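PDB 5U2P: sugar ABC transporter substrate-binding protein from Treponema pallidum subsp. pallidum, which probably binds a sugar or related small solute in the periplasm and delivers it to an ABC transporter for import, its natural ligand being unidentified. Local coordinates for residues E162-C167 with F237-V242; G231-L236 with D394-V399. All blocks are in the same frame, centred on the assembly; numbering follows the deposited sequence.

Contact 1. Residues E162-C167 with F237-V242; sequences ELLESC and FKRGYV
L164 meets both R239 and Y241, one methyl to each. Its CD1 lies over one face of the R239 guanidinium, toward the rim of that flat group, with CD1 3.8 Å from R239 NH2; the two side chains cross at about a right angle. The other methyl, CD2, sits in the plane of the Y241 ring at its edge, 3.9 Å from Y241 CE2. The carbonyl of the same leucine also reaches the ring, L164 O standing 3.4 Å from Y241 CE2 in an oblique approach. One turn on, C167 supplies the closest packing. Its CB is centred over the Y241 ring in a CH-pi contact, 3.2 Å from the ring centroid and 11° off the normal. With SG turned anti to the carbonyl carbon (chi1 -73°), the sulfur sits obliquely above the same ring, displaced from its centre, a Cys sulfur-aromatic contact 4.3 Å from the centroid of Y241. CB of R239 covers the opposite face: G240, with positive phi in the Schellman motif closing helix 227-238, turns the chain so that Y241 comes back against it. A salt bridge from R239 NE to E235 OE2 ties the extended arginine back to that helix. With no hydrogen bond across, the join rests on shape and dispersion, and the guanidinium, its charge met by E235, offers a face to L164.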
ATOM      1  N   GLU A 162       6.705 -23.135   9.629  1.00 27.75           N
ATOM      2  CA  GLU A 162       5.354 -23.605   9.370  1.00 39.33           C
ATOM      3  C   GLU A 162       4.976 -23.337   7.908  1.00 40.79           C
ATOM      4  O   GLU A 162       4.260 -24.134   7.292  1.00 32.45           O
ATOM      5  CB  GLU A 162       4.359 -22.953  10.336  1.00 51.41           C
ATOM      6  CG  GLU A 162       4.419 -23.582  11.732  1.00 61.28           C
ATOM      7  CD  GLU A 162       3.406 -23.019  12.712  1.00 59.80           C
ATOM      8  OE1 GLU A 162       2.429 -22.375  12.281  1.00 44.26           O
ATOM      9  OE2 GLU A 162       3.586 -23.233  13.929  1.00 80.10           O
ATOM     10  N   LEU A 163       5.462 -22.230   7.354  1.00 39.15           N
ATOM     11  CA  LEU A 163       5.246 -21.940   5.935  1.00 33.26           C
ATOM     12  C   LEU A 163       5.922 -23.003   5.077  1.00 38.61           C
ATOM     13  O   LEU A 163       5.314 -23.535   4.161  1.00 31.46           O
ATOM     14  CB  LEU A 163       5.779 -20.569   5.552  1.00 27.20           C
ATOM     15  CG  LEU A 163       5.732 -20.224   4.060  1.00 27.74           C
ATOM     16  CD1 LEU A 163       4.303 -20.147   3.578  1.00 30.67           C
ATOM     17  CD2 LEU A 163       6.451 -18.907   3.808  1.00 30.72           C
ATOM     18  N   LEU A 164       7.179 -23.308   5.371  1.00 30.28           N
ATOM     19  CA  LEU A 164       7.906 -24.326   4.607  1.00 31.50           C
ATOM     20  C   LEU A 164       7.218 -25.685   4.709  1.00 45.69           C
ATOM     21  O   LEU A 164       7.102 -26.405   3.715  1.00 37.46           O
ATOM     22  CB  LEU A 164       9.359 -24.441   5.083  1.00 37.61           C
ATOM     23  CG  LEU A 164      10.238 -23.217   4.826  1.00 39.78           C
ATOM     24  CD1 LEU A 164      11.642 -23.443   5.369  1.00 42.84           C
ATOM     25  CD2 LEU A 164      10.306 -22.840   3.346  1.00 34.53           C
ATOM     26  N   GLU A 165       6.758 -26.030   5.910  1.00 41.94           N
ATOM     27  CA  GLU A 165       6.068 -27.300   6.114  1.00 47.62           C
ATOM     28  C   GLU A 165       4.753 -27.318   5.340  1.00 49.88           C
ATOM     29  O   GLU A 165       4.429 -28.304   4.680  1.00 40.86           O
ATOM     30  CB  GLU A 165       5.809 -27.556   7.603  1.00 45.30           C
ATOM     31  CG  GLU A 165       5.104 -28.878   7.886  1.00 71.95           C
ATOM     32  CD  GLU A 165       4.872 -29.126   9.368  1.00 89.38           C
ATOM     33  OE1 GLU A 165       5.001 -28.175  10.172  1.00 80.18           O
ATOM     34  OE2 GLU A 165       4.555 -30.281   9.726  1.00 98.21           O
ATOM     35  N   SER A 166       3.999 -26.222   5.423  1.00 33.41           N
ATOM     36  CA  SER A 166       2.740 -26.107   4.696  1.00 29.06           C
ATOM     37  C   SER A 166       2.983 -26.332   3.209  1.00 38.60           C
ATOM     38  O   SER A 166       2.198 -27.006   2.539  1.00 36.35           O
ATOM     39  CB  SER A 166       2.095 -24.738   4.917  1.00 38.32           C
ATOM     40  OG  SER A 166       1.655 -24.573   6.259  1.00 42.11           O
ATOM     41  N   CYS A 167       4.067 -25.760   2.687  1.00 26.32           N
ATOM     42  CA  CYS A 167       4.375 -25.926   1.271  1.00 27.53           C
ATOM     43  C   CYS A 167       4.712 -27.379   0.998  1.00 42.83           C
ATOM     44  O   CYS A 167       4.337 -27.927  -0.035  1.00 40.76           O
ATOM     45  CB  CYS A 167       5.533 -25.046   0.832  1.00 26.85           C
ATOM     46  SG  CYS A 167       5.098 -23.284   0.709  1.00 28.98           S
ATOM     47  N   PHE A 237      12.854 -20.784  -3.723  1.00 34.57           N
ATOM     48  CA  PHE A 237      13.162 -21.196  -5.101  1.00 31.74           C
ATOM     49  C   PHE A 237      13.789 -22.585  -5.102  1.00 35.66           C
ATOM     50  O   PHE A 237      13.452 -23.438  -5.933  1.00 30.87           O
ATOM     51  CB  PHE A 237      14.103 -20.195  -5.782  1.00 36.36           C
ATOM     52  CG  PHE A 237      13.457 -18.866  -6.110  1.00 52.88           C
ATOM     53  CD1 PHE A 237      12.620 -18.732  -7.203  1.00 54.56           C
ATOM     54  CD2 PHE A 237      13.700 -17.749  -5.324  1.00 63.08           C
ATOM     55  CE1 PHE A 237      12.033 -17.507  -7.499  1.00 61.71           C
ATOM     56  CE2 PHE A 237      13.114 -16.525  -5.617  1.00 48.57           C
ATOM     57  CZ  PHE A 237      12.292 -16.402  -6.698  1.00 33.99           C
ATOM     58  N   LYS A 238      14.701 -22.799  -4.157  1.00 34.75           N
ATOM     59  CA  LYS A 238      15.428 -24.063  -4.011  1.00 62.14           C
ATOM     60  C   LYS A 238      14.503 -25.269  -3.844  1.00 42.06           C
ATOM     61  O   LYS A 238      14.718 -26.321  -4.465  1.00 36.96           O
ATOM     62  CB  LYS A 238      16.373 -23.975  -2.807  1.00 48.49           C
ATOM     63  CG  LYS A 238      17.156 -25.251  -2.479  1.00 69.10           C
ATOM     64  CD  LYS A 238      17.186 -25.498  -0.975  1.00 74.88           C
ATOM     65  CE  LYS A 238      17.941 -26.763  -0.617  1.00 75.64           C
ATOM     66  NZ  LYS A 238      19.409 -26.552  -0.631  1.00 72.05           N
ATOM     67  N   ARG A 239      13.495 -25.126  -2.990  1.00 37.39           N
ATOM     68  CA  ARG A 239      12.559 -26.213  -2.714  1.00 34.06           C
ATOM     69  C   ARG A 239      11.424 -26.279  -3.731  1.00 36.96           C
ATOM     70  O   ARG A 239      10.572 -27.173  -3.667  1.00 34.15           O
ATOM     71  CB  ARG A 239      11.998 -26.071  -1.295  1.00 40.90           C
ATOM     72  CG  ARG A 239      13.083 -26.040  -0.209  1.00 41.12           C
ATOM     73  CD  ARG A 239      12.508 -26.330   1.182  1.00 38.44           C
ATOM     74  NE  ARG A 239      13.471 -26.071   2.254  1.00 53.41           N
ATOM     75  CZ  ARG A 239      13.285 -26.386   3.535  1.00 59.60           C
ATOM     76  NH1 ARG A 239      12.173 -26.996   3.924  1.00 66.50           N
ATOM     77  NH2 ARG A 239      14.220 -26.096   4.433  1.00 68.18           N
ATOM     78  N   GLY A 240      11.418 -25.354  -4.685  1.00 45.54           N
ATOM     79  CA  GLY A 240      10.376 -25.319  -5.697  1.00 49.46           C
ATOM     80  C   GLY A 240       9.012 -24.901  -5.166  1.00 53.67           C
ATOM     81  O   GLY A 240       7.987 -25.186  -5.773  1.00 38.86           O
ATOM     82  N   TYR A 241       8.993 -24.214  -4.030  1.00 28.27           N
ATOM     83  CA  TYR A 241       7.758 -23.719  -3.452  1.00 25.17           C
ATOM     84  C   TYR A 241       7.252 -22.479  -4.181  1.00 30.31           C
ATOM     85  O   TYR A 241       6.057 -22.202  -4.169  1.00 34.07           O
ATOM     86  CB  TYR A 241       7.946 -23.409  -1.966  1.00 31.26           C
ATOM     87  CG  TYR A 241       8.238 -24.625  -1.117  1.00 29.64           C
ATOM     88  CD1 TYR A 241       8.005 -25.915  -1.600  1.00 35.49           C
ATOM     89  CD2 TYR A 241       8.725 -24.491   0.181  1.00 39.20           C
ATOM     90  CE1 TYR A 241       8.262 -27.021  -0.824  1.00 39.09           C
ATOM     91  CE2 TYR A 241       8.981 -25.602   0.969  1.00 39.36           C
ATOM     92  CZ  TYR A 241       8.747 -26.866   0.457  1.00 49.81           C
ATOM     93  OH  TYR A 241       8.997 -27.981   1.226  1.00 50.57           O
ATOM     94  N   VAL A 242       8.160 -21.722  -4.791  1.00 33.40           N
ATOM     95  CA  VAL A 242       7.765 -20.710  -5.771  1.00 36.19           C
ATOM     96  C   VAL A 242       8.435 -21.077  -7.084  1.00 45.59           C
ATOM     97  O   VAL A 242       9.570 -21.559  -7.092  1.00 41.57           O
ATOM     98  CB  VAL A 242       8.152 -19.262  -5.382  1.00 36.21           C
ATOM     99  CG1 VAL A 242       7.554 -18.863  -4.019  1.00 35.97           C
ATOM    100  CG2 VAL A 242       9.650 -19.084  -5.384  1.00 38.14           C
TER

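Contact 2. Residues G231-L236 with D394-V399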
ATOM      1  N   GLY A 231      18.192 -14.943   1.696  1.00 24.56           N
ATOM      2  CA  GLY A 231      18.342 -16.358   1.994  1.00 26.69           C
ATOM      3  C   GLY A 231      16.998 -17.090   1.962  1.00 28.13           C
ATOM      4  O   GLY A 231      16.877 -18.177   1.401  1.00 30.09           O
ATOM      5  N   ALA A 232      15.990 -16.487   2.581  1.00 25.09           N
ATOM      6  CA  ALA A 232      14.634 -17.055   2.611  1.00 25.13           C
ATOM      7  C   ALA A 232      14.066 -17.192   1.211  1.00 26.30           C
ATOM      8  O   ALA A 232      13.502 -18.234   0.823  1.00 26.86           O
ATOM      9  CB  ALA A 232      13.714 -16.168   3.473  1.00 28.45           C
ATOM     10  N   TYR A 233      14.212 -16.117   0.447  1.00 32.93           N
ATOM     11  CA  TYR A 233      13.765 -16.053  -0.940  1.00 28.68           C
ATOM     12  C   TYR A 233      14.360 -17.224  -1.735  1.00 28.59           C
ATOM     13  O   TYR A 233      13.660 -18.007  -2.377  1.00 30.95           O
ATOM     14  CB  TYR A 233      14.186 -14.695  -1.512  1.00 32.07           C
ATOM     15  CG  TYR A 233      13.421 -14.165  -2.700  1.00 35.60           C
ATOM     16  CD1 TYR A 233      12.044 -14.287  -2.781  1.00 44.28           C
ATOM     17  CD2 TYR A 233      14.075 -13.481  -3.715  1.00 40.34           C
ATOM     18  CE1 TYR A 233      11.347 -13.776  -3.854  1.00 35.89           C
ATOM     19  CE2 TYR A 233      13.381 -12.962  -4.796  1.00 39.58           C
ATOM     20  CZ  TYR A 233      12.013 -13.115  -4.860  1.00 46.65           C
ATOM     21  OH  TYR A 233      11.298 -12.610  -5.934  1.00 35.85           O
ATOM     22  N   LEU A 234      15.678 -17.348  -1.640  1.00 25.43           N
ATOM     23  CA  LEU A 234      16.435 -18.421  -2.262  1.00 22.99           C
ATOM     24  C   LEU A 234      15.951 -19.806  -1.875  1.00 32.74           C
ATOM     25  O   LEU A 234      15.879 -20.704  -2.717  1.00 34.83           O
ATOM     26  CB  LEU A 234      17.908 -18.248  -1.881  1.00 25.44           C
ATOM     27  CG  LEU A 234      18.605 -17.092  -2.601  1.00 31.85           C
ATOM     28  CD1 LEU A 234      19.947 -16.767  -1.939  1.00 33.85           C
ATOM     29  CD2 LEU A 234      18.806 -17.465  -4.070  1.00 34.31           C
ATOM     30  N   GLU A 235      15.628 -19.979  -0.595  1.00 33.18           N
ATOM     31  CA  GLU A 235      15.185 -21.277  -0.097  1.00 34.54           C
ATOM     32  C   GLU A 235      13.849 -21.646  -0.735  1.00 36.46           C
ATOM     33  O   GLU A 235      13.626 -22.811  -1.087  1.00 31.64           O
ATOM     34  CB  GLU A 235      15.080 -21.259   1.430  1.00 39.21           C
ATOM     35  CG  GLU A 235      14.774 -22.614   2.063  1.00 49.83           C
ATOM     36  CD  GLU A 235      15.913 -23.611   1.915  1.00 58.29           C
ATOM     37  OE1 GLU A 235      17.041 -23.202   1.573  1.00 60.23           O
ATOM     38  OE2 GLU A 235      15.675 -24.811   2.143  1.00 44.57           O
ATOM     39  N   LEU A 236      12.959 -20.663  -0.897  1.00 31.92           N
ATOM     40  CA  LEU A 236      11.680 -20.923  -1.571  1.00 31.81           C
ATOM     41  C   LEU A 236      11.905 -21.398  -3.015  1.00 29.43           C
ATOM     42  O   LEU A 236      11.224 -22.315  -3.470  1.00 33.39           O
ATOM     43  CB  LEU A 236      10.779 -19.683  -1.562  1.00 27.39           C
ATOM     44  CG  LEU A 236      10.280 -19.233  -0.183  1.00 29.59           C
ATOM     45  CD1 LEU A 236       9.454 -17.987  -0.335  1.00 26.21           C
ATOM     46  CD2 LEU A 236       9.460 -20.297   0.532  1.00 28.95           C
ATOM     47  N   ASP A 394      16.154  -6.403 -10.080  1.00 34.02           N
ATOM     48  CA  ASP A 394      15.329  -7.584 -10.270  1.00 36.52           C
ATOM     49  C   ASP A 394      16.083  -8.776  -9.682  1.00 35.67           C
ATOM     50  O   ASP A 394      16.725  -9.537 -10.408  1.00 34.23           O
ATOM     51  CB  ASP A 394      15.037  -7.778 -11.754  1.00 33.27           C
ATOM     52  CG  ASP A 394      14.102  -8.931 -12.027  1.00 36.84           C
ATOM     53  OD1 ASP A 394      13.492  -9.464 -11.071  1.00 37.27           O
ATOM     54  OD2 ASP A 394      13.960  -9.285 -13.214  1.00 37.18           O
ATOM     55  N   PHE A 395      16.061  -8.890  -8.358  1.00 30.22           N
ATOM     56  CA  PHE A 395      16.779  -9.952  -7.661  1.00 27.67           C
ATOM     57  C   PHE A 395      16.430 -11.355  -8.157  1.00 34.64           C
ATOM     58  O   PHE A 395      17.298 -12.231  -8.219  1.00 34.02           O
ATOM     59  CB  PHE A 395      16.511  -9.867  -6.160  1.00 28.84           C
ATOM     60  CG  PHE A 395      17.277  -8.794  -5.470  1.00 33.24           C
ATOM     61  CD1 PHE A 395      18.648  -8.866  -5.385  1.00 36.70           C
ATOM     62  CD2 PHE A 395      16.626  -7.726  -4.875  1.00 30.29           C
ATOM     63  CE1 PHE A 395      19.366  -7.877  -4.742  1.00 47.14           C
ATOM     64  CE2 PHE A 395      17.334  -6.741  -4.234  1.00 34.44           C
ATOM     65  CZ  PHE A 395      18.702  -6.813  -4.164  1.00 41.22           C
ATOM     66  N   ALA A 396      15.165 -11.586  -8.503  1.00 28.14           N
ATOM     67  CA  ALA A 396      14.745 -12.928  -8.913  1.00 33.91           C
ATOM     68  C   ALA A 396      15.459 -13.364 -10.188  1.00 35.74           C
ATOM     69  O   ALA A 396      15.658 -14.560 -10.421  1.00 32.01           O
ATOM     70  CB  ALA A 396      13.220 -12.989  -9.109  1.00 32.77           C
ATOM     71  N   ALA A 397      15.860 -12.400 -11.008  1.00 30.55           N
ATOM     72  CA  ALA A 397      16.573 -12.707 -12.238  1.00 38.20           C
ATOM     73  C   ALA A 397      17.945 -13.307 -11.953  1.00 50.69           C
ATOM     74  O   ALA A 397      18.510 -13.994 -12.802  1.00 45.60           O
ATOM     75  CB  ALA A 397      16.711 -11.468 -13.085  1.00 41.85           C
ATOM     76  N   TYR A 398      18.477 -13.041 -10.765  1.00 31.97           N
ATOM     77  CA  TYR A 398      19.790 -13.566 -10.369  1.00 31.71           C
ATOM     78  C   TYR A 398      19.725 -15.034  -9.941  1.00 42.24           C
ATOM     79  O   TYR A 398      20.761 -15.689  -9.787  1.00 42.99           O
ATOM     80  CB  TYR A 398      20.382 -12.758  -9.209  1.00 36.85           C
ATOM     81  CG  TYR A 398      20.530 -11.271  -9.448  1.00 42.42           C
ATOM     82  CD1 TYR A 398      20.536 -10.739 -10.732  1.00 54.29           C
ATOM     83  CD2 TYR A 398      20.666 -10.398  -8.378  1.00 51.75           C
ATOM     84  CE1 TYR A 398      20.669  -9.370 -10.941  1.00 56.79           C
ATOM     85  CE2 TYR A 398      20.805  -9.036  -8.574  1.00 46.94           C
ATOM     86  CZ  TYR A 398      20.805  -8.523  -9.855  1.00 55.81           C
ATOM     87  OH  TYR A 398      20.941  -7.160 -10.034  1.00 49.68           O
ATOM     88  N   VAL A 399      18.513 -15.539  -9.729  1.00 33.90           N
ATOM     89  CA  VAL A 399      18.330 -16.864  -9.158  1.00 32.71           C
ATOM     90  C   VAL A 399      18.211 -17.892 -10.278  1.00 52.35           C
ATOM     91  O   VAL A 399      17.124 -18.170 -10.779  1.00 43.00           O
ATOM     92  CB  VAL A 399      17.082 -16.942  -8.247  1.00 43.84           C
ATOM     93  CG1 VAL A 399      16.975 -18.317  -7.612  1.00 44.07           C
ATOM     94  CG2 VAL A 399      17.143 -15.871  -7.169  1.00 55.79           C
TER
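Apolar contact between L234 and V399 makes up one half of this junction. L234 CD2 lies 3.9 Å from V399 CG2 and only slightly farther, 4.1 Å, from V399 CG1, so a single leucine methyl faces both branches of the valine. V399 CB points at the helix; L234 leaves its helix to one side, and only its methyl end bends to the valine. M409 of helix 406-417 touches both residues from outside the pair. This is where the loop between strand 372-374 and helix 406-417 packs against helix 227-238; residues 395-398 take helical backbone angles there without regular helical bonding, and V399 N bonds to A396 O (3.1 Å), three residues back. The other half pairs an aromatic residue with a methyl. Y233 extends with CG anti to its N (chi1 -157°), which carries its phenol end across to A396, where Y233 OH is 3.7 Å from A396 CB. The methyl approaches the ring obliquely, with A396 CB 4.3 Å from Y233 CE2. Y233 also meets F237 edge-to-face and touches L192 and L193 of helix 191-214.

In the fold
Both contacts are largely buried and use helix 227-238, contact 1 at its C-terminal end and contact 2 along its last turns; their centres lie 13 Å apart. Contact 1 joins that end to helix 160-172 and reaches the surface through R239, whereas in contact 2 none of the touching residues is fully exposed and the partner is a loop from near the end of the chain. Contact 1 has faces of flat groups packed by aliphatic carbons; contact 2 has a leucine-valine pair and a phenol end against an alanine methyl. The two meet directly: L164 CD2 packs against L236 CD2, F237 CG against V399 CG1, and a probable hydrogen bond joins Y241 N to L236 O.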